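Local coordinates for protein serine protease inhibitor 4, isoform B (Drosophila melanogaster, PDB 4P0F) that is a serpin that probably inhibits serine and cysteine endopeptidases, captured here in its cleaved form, at residues Q176-A180 against M202-F208; K266-P272 against P351-A356. All coordinates share one frame. Residue numbers count along the deposited sequence, not the author numbering.

Contact 1 of 2, residues Q176-A180 against M202-F208; sequences QHQFA and MSLKERF
This is a loop-on-strand contact at one end of the serpin body. Segment 176-180 links strand 161-174 of sheet A to the strands of sheet C. It runs antiparallel to strand 202-208, with His177 opposite Glu206 (CA-CA 7.6 Å) and Phe179 opposite Leu204 (CA-CA 5.9 Å). His177 to Ala180 are extended. Phe179 (chi1 m, chi2 81°) sits between Met202 and Leu204. Met202 CE lies over one ring face, 4.1 Å from the centroid, and Leu204 CD2 over the other, at 4.0 Å. Met202 (m, t, m) adds an oblique Met-aromatic contact from SD. Trp175 meets the Phe179 ring edge-to-face, consistent with the breach region of serpins. Glu206 CD lies over one face of the His177 ring, 3.7 Å from His177 CG. No direct hydrogen bond joins the segments. One water bridges Gln178 O (2.8 Å) and Glu206 OE2 (3.0 Å). Another bridges Ala180 N (2.7 Å) and Ser203 O (2.6 Å). So the join is apolar at Phe179, and its hydrogen-bonded links pass through water.

Contact 2 of 2, residues K266-P272 against P351-A356; sequences KVALKLP and PIEFFA
Strand 266-272 pairs in parallel with strand 352-355; their axes approach to 4.6 Å and cross at -23°. The register is Val267-Ile352, Ala268-Glu353, Leu269-Phe354 and Lys270-Phe355. Five backbone hydrogen bonds hold it: Ile352 N to Lys266 O (3.1 Å), Ala268 N to Ile352 O (2.7 Å), Phe354 N to Ala268 O (2.8 Å), Lys270 N to Phe354 O (3.0 Å) and Ala356 N to Lys270 O (2.8 Å). Val267, Leu269, Ile352 and Phe354 share one face. With chi1 t, Phe354 packs its CB on Val267 CG1 at 3.7 Å and its CD1 on Leu269 CD1 (t, p) at 3.9 Å. Leu221 of strand 218-224 touches Val267, Leu269 and Phe354. This pairing is the parallel edge of serpin sheet C. Strand 352-355 follows the reactive-centre loop, whose inserted part forms strand 328-341. Ala268, Lys270, Glu353 and Phe355 point to the opposite face. Phe355, at chi1 m and chi2 -9°, offers a ring face to Lys270. Lys270 (m, t, then chi3 141° and chi4 p) lies over the Phe355 ring, with CD 3.7 Å from the centroid. Lys270 NZ makes an off-centre cation-pi contact at 5.0 Å from that centroid. Pro351 CG reaches Ala268 CB at 4.1 Å.

In the fold
Contacts 1 and 2 are neighbours in sheet C, with centres about 9 Å apart. Strand 197-213 carries one side of contact 1 and pairs antiparallel with strand 263-281, which carries one side of contact 2. Probable backbone hydrogen bonds join Met202 N to Leu271 O (2.7 Å) and Leu269 N to Leu204 O (2.8 Å). Phe179 CZ also packs on Leu269 CD2 at 3.6 Å, so the apolar cluster of contact 1 reaches a residue of contact 2. On the other face, Ser203 OG and Lys270 NZ lie 3.4 Å apart. Phe179 touches Glu326, just before inserted strand 328-341. Segment 351-356 comes after that strand in sequence, beyond unmodelled residues 344-350.

Contact 1 of 2, residues Q176-A180 against M202-F208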
# COMPACT_ATOMS: atom_id res chain seq x y z
N GLN A 176 11.11 0.79 18.97
CA GLN A 176 12.38 0.99 19.63
C GLN A 176 12.09 1.39 21.07
O GLN A 176 12.74 0.91 22.00
CB GLN A 176 13.21 2.07 18.92
CG GLN A 176 14.57 2.33 19.56
CD GLN A 176 15.54 1.18 19.35
OE1 GLN A 176 15.63 0.60 18.27
NE2 GLN A 176 16.28 0.83 20.40
N HIS A 177 11.09 2.25 21.23
CA HIS A 177 10.60 2.64 22.55
C HIS A 177 9.14 2.27 22.70
O HIS A 177 8.25 2.97 22.22
CB HIS A 177 10.77 4.15 22.77
CG HIS A 177 12.16 4.63 22.51
ND1 HIS A 177 13.25 4.19 23.24
CD2 HIS A 177 12.65 5.51 21.61
CE1 HIS A 177 14.34 4.78 22.79
NE2 HIS A 177 14.01 5.58 21.80
N GLN A 178 8.88 1.15 23.38
CA GLN A 178 7.52 0.68 23.57
C GLN A 178 6.77 1.51 24.60
O GLN A 178 7.37 2.12 25.49
CB GLN A 178 7.52 -0.79 23.99
CG GLN A 178 8.09 -1.75 22.96
CD GLN A 178 8.07 -3.18 23.45
OE1 GLN A 178 7.05 -3.67 23.91
NE2 GLN A 178 9.21 -3.85 23.36
N PHE A 179 5.46 1.52 24.45
CA PHE A 179 4.55 2.11 25.41
C PHE A 179 4.33 1.10 26.52
O PHE A 179 4.39 -0.11 26.29
CB PHE A 179 3.20 2.46 24.78
CG PHE A 179 3.28 3.43 23.62
CD1 PHE A 179 3.62 2.99 22.35
CD2 PHE A 179 2.97 4.76 23.80
CE1 PHE A 179 3.67 3.88 21.29
CE2 PHE A 179 3.03 5.65 22.74
CZ PHE A 179 3.37 5.21 21.49
N ALA A 180 4.09 1.62 27.71
CA ALA A 180 3.71 0.79 28.84
C ALA A 180 2.21 0.57 28.83
O ALA A 180 1.45 1.53 28.91
CB ALA A 180 4.14 1.44 30.14
N MET A 202 -2.39 5.70 24.31
CA MET A 202 -1.09 5.28 24.80
C MET A 202 -0.25 6.51 25.04
O MET A 202 -0.28 7.44 24.24
CB MET A 202 -0.42 4.35 23.80
CG MET A 202 -1.37 3.29 23.28
SD MET A 202 -0.62 2.08 22.18
CE MET A 202 -0.18 3.09 20.76
N SER A 203 0.51 6.50 26.13
CA SER A 203 1.31 7.66 26.55
C SER A 203 2.77 7.30 26.69
O SER A 203 3.11 6.31 27.33
CB SER A 203 0.82 8.21 27.91
OG SER A 203 -0.48 8.77 27.83
N LEU A 204 3.65 8.16 26.18
CA LEU A 204 5.07 7.91 26.27
C LEU A 204 5.86 9.21 26.16
O LEU A 204 5.55 10.04 25.31
CB LEU A 204 5.47 6.93 25.16
CG LEU A 204 6.90 6.44 25.01
CD1 LEU A 204 7.36 5.69 26.24
CD2 LEU A 204 6.98 5.56 23.77
N LYS A 205 6.85 9.37 27.03
CA LYS A 205 7.80 10.48 26.92
C LYS A 205 9.16 9.94 26.51
O LYS A 205 9.75 9.11 27.21
CB LYS A 205 7.91 11.25 28.23
CG LYS A 205 6.60 11.89 28.66
CD LYS A 205 6.76 12.71 29.94
CE LYS A 205 5.43 13.27 30.41
NZ LYS A 205 4.54 12.21 30.96
N GLU A 206 9.65 10.40 25.36
CA GLU A 206 10.91 9.94 24.80
C GLU A 206 11.46 11.01 23.87
O GLU A 206 10.74 11.94 23.50
CB GLU A 206 10.72 8.63 24.02
CG GLU A 206 10.47 7.37 24.82
CD GLU A 206 11.72 6.80 25.47
OE1 GLU A 206 12.83 7.33 25.21
OE2 GLU A 206 11.60 5.82 26.23
N ARG A 207 12.74 10.89 23.52
CA ARG A 207 13.28 11.67 22.41
C ARG A 207 12.88 10.99 21.12
O ARG A 207 13.15 9.80 20.93
CB ARG A 207 14.80 11.78 22.49
CG ARG A 207 15.31 12.84 23.45
CD ARG A 207 16.82 12.90 23.46
NE ARG A 207 17.38 13.65 22.33
CZ ARG A 207 17.57 14.97 22.31
NH1 ARG A 207 17.23 15.71 23.35
NH2 ARG A 207 18.09 15.54 21.23
N PHE A 208 12.20 11.74 20.25
CA PHE A 208 11.81 11.27 18.94
C PHE A 208 12.20 12.33 17.93
O PHE A 208 12.35 13.49 18.28
CB PHE A 208 10.31 11.03 18.83
CG PHE A 208 9.80 9.87 19.63
CD1 PHE A 208 10.17 8.57 19.32
CD2 PHE A 208 8.91 10.08 20.67
CE1 PHE A 208 9.67 7.50 20.04
CE2 PHE A 208 8.41 9.01 21.38
CZ PHE A 208 8.79 7.73 21.07
O HOH W 1 12.52 2.56 25.54
O HOH W 2 9.85 3.37 25.95
O HOH W 3 0.58 3.64 27.20
O HOH W 4 4.53 4.28 28.16

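Contact 2 of 2, residues K266-P272 against P351-A356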
# COMPACT_ATOMS: atom_id res chain seq x y z
N LYS A 266 12.82 16.01 22.94
CA LYS A 266 11.97 15.35 23.93
C LYS A 266 10.50 15.66 23.65
O LYS A 266 10.12 16.82 23.52
CB LYS A 266 12.35 15.78 25.35
CG LYS A 266 13.78 15.42 25.73
CD LYS A 266 14.11 15.80 27.16
CE LYS A 266 15.57 15.54 27.48
NZ LYS A 266 15.82 15.42 28.95
N VAL A 267 9.70 14.60 23.54
CA VAL A 267 8.28 14.74 23.22
C VAL A 267 7.43 13.95 24.21
O VAL A 267 7.80 12.85 24.60
CB VAL A 267 7.99 14.24 21.79
CG1 VAL A 267 6.49 14.24 21.51
CG2 VAL A 267 8.71 15.12 20.78
N ALA A 268 6.31 14.55 24.61
CA ALA A 268 5.26 13.85 25.35
C ALA A 268 4.22 13.44 24.33
O ALA A 268 3.48 14.28 23.79
CB ALA A 268 4.66 14.73 26.43
N LEU A 269 4.19 12.15 24.05
CA LEU A 269 3.35 11.58 23.00
C LEU A 269 2.10 10.95 23.56
O LEU A 269 2.16 10.23 24.56
CB LEU A 269 4.15 10.54 22.23
CG LEU A 269 3.40 9.65 21.23
CD1 LEU A 269 2.82 10.48 20.09
CD2 LEU A 269 4.34 8.57 20.71
N LYS A 270 0.96 11.21 22.92
CA LYS A 270 -0.24 10.40 23.15
C LYS A 270 -0.75 9.91 21.80
O LYS A 270 -0.94 10.70 20.88
CB LYS A 270 -1.33 11.17 23.90
CG LYS A 270 -0.98 11.47 25.35
CD LYS A 270 -2.03 12.36 26.00
CE LYS A 270 -2.30 11.94 27.43
NZ LYS A 270 -1.10 12.05 28.31
N LEU A 271 -0.95 8.61 21.69
CA LEU A 271 -1.32 7.97 20.43
C LEU A 271 -2.43 6.96 20.67
O LEU A 271 -2.33 6.17 21.60
CB LEU A 271 -0.11 7.27 19.81
CG LEU A 271 -0.29 6.66 18.42
CD1 LEU A 271 -0.49 7.76 17.39
CD2 LEU A 271 0.93 5.83 18.09
N PRO A 272 -3.49 6.97 19.85
CA PRO A 272 -4.52 5.95 20.05
C PRO A 272 -4.01 4.55 19.75
O PRO A 272 -3.20 4.36 18.84
CB PRO A 272 -5.62 6.34 19.05
CG PRO A 272 -5.29 7.73 18.58
CD PRO A 272 -3.81 7.88 18.73
N PRO A 351 8.79 18.94 27.81
CA PRO A 351 8.82 18.43 26.43
C PRO A 351 7.70 19.00 25.57
O PRO A 351 6.72 19.54 26.08
CB PRO A 351 8.66 16.92 26.61
CG PRO A 351 7.90 16.77 27.87
CD PRO A 351 8.35 17.91 28.76
N ILE A 352 7.84 18.84 24.26
CA ILE A 352 6.79 19.21 23.33
C ILE A 352 5.67 18.18 23.41
O ILE A 352 5.93 16.98 23.40
CB ILE A 352 7.35 19.30 21.90
CG1 ILE A 352 8.31 20.49 21.80
CG2 ILE A 352 6.22 19.43 20.86
CD1 ILE A 352 9.08 20.58 20.51
N GLU A 353 4.42 18.64 23.50
CA GLU A 353 3.27 17.74 23.47
C GLU A 353 2.90 17.40 22.03
O GLU A 353 2.83 18.26 21.16
CB GLU A 353 2.08 18.36 24.19
CG GLU A 353 2.36 18.64 25.66
CD GLU A 353 1.13 19.10 26.40
OE1 GLU A 353 0.18 19.56 25.75
OE2 GLU A 353 1.12 18.98 27.64
N PHE A 354 2.69 16.11 21.79
CA PHE A 354 2.23 15.63 20.50
C PHE A 354 1.10 14.65 20.78
O PHE A 354 1.34 13.47 21.02
CB PHE A 354 3.36 14.97 19.72
CG PHE A 354 3.04 14.71 18.27
CD1 PHE A 354 2.29 13.61 17.90
CD2 PHE A 354 3.49 15.56 17.28
CE1 PHE A 354 1.99 13.37 16.57
CE2 PHE A 354 3.21 15.33 15.96
CZ PHE A 354 2.46 14.23 15.59
N PHE A 355 -0.12 15.17 20.83
CA PHE A 355 -1.29 14.41 21.27
C PHE A 355 -2.15 14.14 20.05
O PHE A 355 -2.83 15.05 19.56
CB PHE A 355 -2.11 15.16 22.33
CG PHE A 355 -1.39 15.39 23.65
CD1 PHE A 355 -0.17 14.80 23.93
CD2 PHE A 355 -1.97 16.21 24.61
CE1 PHE A 355 0.46 15.02 25.15
CE2 PHE A 355 -1.33 16.43 25.83
CZ PHE A 355 -0.12 15.84 26.09
N ALA A 356 -2.12 12.91 19.55
CA ALA A 356 -2.84 12.56 18.33
C ALA A 356 -4.29 12.23 18.65
O ALA A 356 -4.76 11.09 18.50
CB ALA A 356 -2.16 11.40 17.64